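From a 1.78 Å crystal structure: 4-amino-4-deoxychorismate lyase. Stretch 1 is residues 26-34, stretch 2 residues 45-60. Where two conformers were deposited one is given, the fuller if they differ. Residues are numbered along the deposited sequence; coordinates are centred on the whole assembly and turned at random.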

# COMPACT_ATOMS: atom_id res chain seq x y z
N GLY B 26 -3.97 -4.08 -4.14
CA GLY B 26 -3.85 -3.81 -2.73
C GLY B 26 -5.07 -4.15 -1.90
O GLY B 26 -5.08 -3.84 -0.70
N GLU B 27 -6.09 -4.75 -2.50
CA GLU B 27 -7.32 -5.07 -1.79
C GLU B 27 -7.15 -6.43 -1.11
O GLU B 27 -7.56 -7.47 -1.63
CB GLU B 27 -8.59 -5.00 -2.67
CG GLU B 27 -9.85 -4.91 -1.83
CD GLU B 27 -11.06 -4.75 -2.70
OE1 GLU B 27 -11.42 -5.74 -3.34
OE2 GLU B 27 -11.61 -3.65 -2.80
N GLY B 28 -6.45 -6.40 0.03
CA GLY B 28 -6.19 -7.62 0.81
C GLY B 28 -5.83 -7.31 2.24
O GLY B 28 -5.28 -6.23 2.55
N LEU B 29 -6.18 -8.23 3.13
CA LEU B 29 -5.96 -8.07 4.56
C LEU B 29 -5.24 -9.30 5.07
O LEU B 29 -5.34 -10.38 4.47
CB LEU B 29 -7.30 -7.93 5.30
CG LEU B 29 -8.14 -6.70 4.93
CD1 LEU B 29 -9.59 -6.89 5.40
CD2 LEU B 29 -7.44 -5.41 5.51
N PHE B 30 -4.51 -9.16 6.18
CA PHE B 30 -3.89 -10.34 6.76
C PHE B 30 -3.93 -10.35 8.28
O PHE B 30 -4.14 -9.33 8.93
CB PHE B 30 -2.43 -10.50 6.27
CG PHE B 30 -1.47 -9.56 6.90
CD1 PHE B 30 -1.28 -8.28 6.39
CD2 PHE B 30 -0.69 -9.96 7.98
CE1 PHE B 30 -0.39 -7.40 6.98
CE2 PHE B 30 0.21 -9.09 8.58
CZ PHE B 30 0.37 -7.80 8.09
N GLU B 31 -3.69 -11.55 8.82
CA GLU B 31 -3.50 -11.73 10.25
C GLU B 31 -2.32 -12.68 10.41
O GLU B 31 -2.22 -13.68 9.67
CB GLU B 31 -4.72 -12.38 10.89
CG GLU B 31 -5.89 -11.45 11.04
CD GLU B 31 -5.65 -10.36 12.07
OE1 GLU B 31 -4.78 -10.50 12.96
OE2 GLU B 31 -6.34 -9.33 11.99
N THR B 32 -1.45 -12.37 11.36
CA THR B 32 -0.32 -13.23 11.66
C THR B 32 -0.51 -13.74 13.10
O THR B 32 -0.59 -12.98 14.05
CB THR B 32 1.03 -12.50 11.38
OG1 THR B 32 2.13 -13.34 11.76
CG2 THR B 32 1.13 -11.17 12.10
N ILE B 33 -0.62 -15.05 13.22
CA ILE B 33 -1.09 -15.72 14.43
C ILE B 33 0.04 -16.58 14.99
O ILE B 33 0.60 -17.40 14.30
CB ILE B 33 -2.30 -16.59 14.12
CG1 ILE B 33 -3.45 -15.80 13.51
CG2 ILE B 33 -2.83 -17.31 15.38
CD1 ILE B 33 -4.36 -16.66 12.62
N ARG B 34 0.34 -16.37 16.25
CA ARG B 34 1.30 -17.21 16.93
C ARG B 34 0.70 -18.58 17.22
O ARG B 34 -0.46 -18.68 17.63
CB ARG B 34 1.75 -16.55 18.21
CG ARG B 34 2.86 -17.32 18.93
CD ARG B 34 3.54 -16.42 19.94
NE ARG B 34 4.51 -17.13 20.78
CZ ARG B 34 5.35 -16.55 21.65
NH1 ARG B 34 5.38 -15.22 21.84
NH2 ARG B 34 6.17 -17.32 22.35
N MSE B 45 -9.54 -13.24 18.69
CA MSE B 45 -9.23 -11.83 18.46
C MSE B 45 -8.74 -11.54 17.05
O MSE B 45 -9.06 -10.48 16.49
CB MSE B 45 -8.29 -11.28 19.55
CG MSE B 45 -8.95 -11.22 20.91
SE MSE B 45 -7.69 -10.64 22.29
CE MSE B 45 -7.85 -8.79 21.88
N HIS B 46 -7.97 -12.46 16.47
CA HIS B 46 -7.53 -12.35 15.07
C HIS B 46 -8.71 -12.41 14.10
O HIS B 46 -8.79 -11.63 13.16
CB HIS B 46 -6.52 -13.44 14.76
CG HIS B 46 -5.19 -13.22 15.39
ND1 HIS B 46 -4.33 -12.22 14.96
CD2 HIS B 46 -4.55 -13.85 16.41
CE1 HIS B 46 -3.23 -12.24 15.71
NE2 HIS B 46 -3.33 -13.23 16.58
N TRP B 47 -9.61 -13.36 14.32
CA TRP B 47 -10.85 -13.46 13.50
C TRP B 47 -11.69 -12.19 13.58
O TRP B 47 -12.23 -11.71 12.59
CB TRP B 47 -11.64 -14.68 13.98
CG TRP B 47 -12.95 -14.93 13.33
CD1 TRP B 47 -13.18 -15.57 12.13
CD2 TRP B 47 -14.23 -14.53 13.82
NE1 TRP B 47 -14.53 -15.63 11.88
CE2 TRP B 47 -15.19 -14.99 12.89
CE3 TRP B 47 -14.65 -13.84 14.97
CZ2 TRP B 47 -16.55 -14.75 13.07
CZ3 TRP B 47 -16.00 -13.61 15.14
CH2 TRP B 47 -16.94 -14.08 14.20
N GLU B 48 -11.82 -11.67 14.79
CA GLU B 48 -12.64 -10.48 15.02
C GLU B 48 -12.10 -9.29 14.25
O GLU B 48 -12.82 -8.56 13.60
CB GLU B 48 -12.65 -10.16 16.51
CG GLU B 48 -13.35 -8.89 16.93
CD GLU B 48 -13.23 -8.61 18.44
OE1 GLU B 48 -12.15 -8.83 19.05
OE2 GLU B 48 -14.24 -8.17 19.01
N ARG B 49 -10.79 -9.06 14.39
CA ARG B 49 -10.16 -7.92 13.76
C ARG B 49 -10.23 -8.06 12.24
O ARG B 49 -10.56 -7.12 11.54
CB ARG B 49 -8.69 -7.80 14.20
CG ARG B 49 -8.01 -6.59 13.54
CD ARG B 49 -6.69 -6.26 14.18
NE ARG B 49 -5.70 -7.33 13.97
CZ ARG B 49 -4.51 -7.34 14.56
NH1 ARG B 49 -4.10 -6.32 15.32
NH2 ARG B 49 -3.69 -8.36 14.34
N LEU B 50 -9.93 -9.24 11.73
CA LEU B 50 -9.97 -9.48 10.27
C LEU B 50 -11.36 -9.21 9.75
O LEU B 50 -11.51 -8.53 8.73
CB LEU B 50 -9.48 -10.89 9.90
CG LEU B 50 -9.48 -11.31 8.42
CD1 LEU B 50 -8.75 -10.29 7.58
CD2 LEU B 50 -8.90 -12.73 8.30
N GLY B 51 -12.39 -9.68 10.47
CA GLY B 51 -13.77 -9.48 10.04
C GLY B 51 -14.19 -8.02 10.10
O GLY B 51 -14.89 -7.54 9.20
N ASN B 52 -13.78 -7.32 11.14
CA ASN B 52 -14.07 -5.87 11.28
C ASN B 52 -13.47 -5.05 10.13
O ASN B 52 -14.15 -4.19 9.55
CB ASN B 52 -13.54 -5.30 12.60
CG ASN B 52 -14.35 -5.72 13.80
OD1 ASN B 52 -15.48 -6.18 13.66
ND2 ASN B 52 -13.76 -5.58 14.99
N SER B 53 -12.23 -5.34 9.80
CA SER B 53 -11.55 -4.74 8.66
C SER B 53 -12.18 -5.09 7.34
O SER B 53 -12.33 -4.20 6.51
CB SER B 53 -10.07 -5.10 8.62
OG SER B 53 -9.44 -4.56 9.77
N ALA B 54 -12.57 -6.36 7.14
CA ALA B 54 -13.25 -6.80 5.91
C ALA B 54 -14.53 -6.02 5.71
O ALA B 54 -14.78 -5.48 4.62
CB ALA B 54 -13.56 -8.29 5.93
N ARG B 55 -15.32 -5.94 6.79
CA ARG B 55 -16.59 -5.22 6.78
C ARG B 55 -16.39 -3.77 6.35
O ARG B 55 -17.14 -3.25 5.50
CB ARG B 55 -17.23 -5.30 8.18
CG ARG B 55 -18.65 -4.82 8.29
CD ARG B 55 -19.40 -5.46 9.50
NE ARG B 55 -18.52 -5.90 10.61
CZ ARG B 55 -18.10 -7.16 10.84
NH1 ARG B 55 -18.46 -8.19 10.07
NH2 ARG B 55 -17.30 -7.40 11.88
N GLN B 56 -15.36 -3.14 6.89
CA GLN B 56 -15.07 -1.76 6.60
C GLN B 56 -14.72 -1.51 5.14
O GLN B 56 -15.05 -0.46 4.60
CB GLN B 56 -13.92 -1.30 7.47
CG GLN B 56 -13.64 0.18 7.36
CD GLN B 56 -12.40 0.56 8.10
OE1 GLN B 56 -12.22 0.15 9.25
NE2 GLN B 56 -11.51 1.32 7.45
N LEU B 57 -14.06 -2.46 4.52
CA LEU B 57 -13.66 -2.42 3.11
C LEU B 57 -14.71 -3.03 2.15
O LEU B 57 -14.47 -3.09 0.94
CB LEU B 57 -12.33 -3.15 2.93
CG LEU B 57 -11.07 -2.52 3.59
CD1 LEU B 57 -9.79 -3.33 3.27
CD2 LEU B 57 -10.93 -1.06 3.16
N GLY B 58 -15.82 -3.55 2.68
CA GLY B 58 -16.83 -4.20 1.85
C GLY B 58 -16.45 -5.57 1.31
O GLY B 58 -17.08 -6.07 0.40
N ILE B 59 -15.41 -6.19 1.88
CA ILE B 59 -14.96 -7.49 1.46
C ILE B 59 -15.77 -8.52 2.26
O ILE B 59 -15.76 -8.50 3.48
CB ILE B 59 -13.44 -7.69 1.70
CG1 ILE B 59 -12.62 -6.59 1.00
CG2 ILE B 59 -13.00 -9.06 1.25
CD1 ILE B 59 -11.12 -6.62 1.36
N PRO B 60 -16.47 -9.45 1.58
CA PRO B 60 -17.14 -10.49 2.35
C PRO B 60 -16.15 -11.28 3.26
O PRO B 60 -15.00 -11.58 2.86
CB PRO B 60 -17.80 -11.39 1.29
CG PRO B 60 -17.69 -10.65 -0.02
CD PRO B 60 -16.63 -9.60 0.12
O HOH W 1 -12.41 -1.96 -0.77
O HOH W 2 -1.47 -14.92 17.98

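Leu29 forms the apolar centre of the contact. Its CA-to-CB bond points toward the helix, and its side chain meets four apolar residues. Leu29 CB lies 3.6 Å from Leu50 CD1, and Leu29 CD2 lies 3.9 Å from Leu57 CD1. CD1 of Leu29 sits 4.2 Å from CB of Ala54 and 4.3 Å from CD1 of Ile59. This methyl also reaches the helix backbone, with Leu29 CD1 3.5 Å from Ala54 N. Leu29 CD1 also lies 3.7 Å from Ser53 CB.

The backbones run nearly antiparallel. The strand and the helix make an angle of 170°, and their axes approach to 8.7 Å. In this register the CA atoms of Glu27 and Leu57 are 8.4 Å apart, and those of Glu31 and His46 are 6.3 Å apart. Along the strand, Leu29 and Glu31 point toward the helix, while Phe30 and Thr32 point away.

Beyond Leu57 the chain turns through Gly58 in a Schellman motif. The positive phi of Gly58 favours glycine. Ile59 N bonds back to Ala54 O at 2.9 Å, and Ile59 points toward the strand. Ile59 CD1 packs 3.8 Å from Glu27 CG. Water 1 donates to both Glu27 OE2 (2.8 Å) and Leu57 O (2.9 Å), bridging the stretches at this end.

At the other end the contact is polar. The buried carboxylate of Glu31 forms a salt bridge with Arg49. Arg49 NH2 donates to Glu31 OE1 at 2.8 Å, and Arg49 NE donates to Glu31 OE2 at 2.9 Å. The two near-linear bonds pair both carboxylate oxygens with the guanidinium. OE1 of Glu31 also accepts from ND1 of His46 at 2.7 Å, near the ring plane. Ile33 CG1 lies over one face of the His46 ring, 3.7 Å from its centroid, in a CH-pi contact. Water 2 links His46 NE2 and Arg34 N, at 2.9 Å from each.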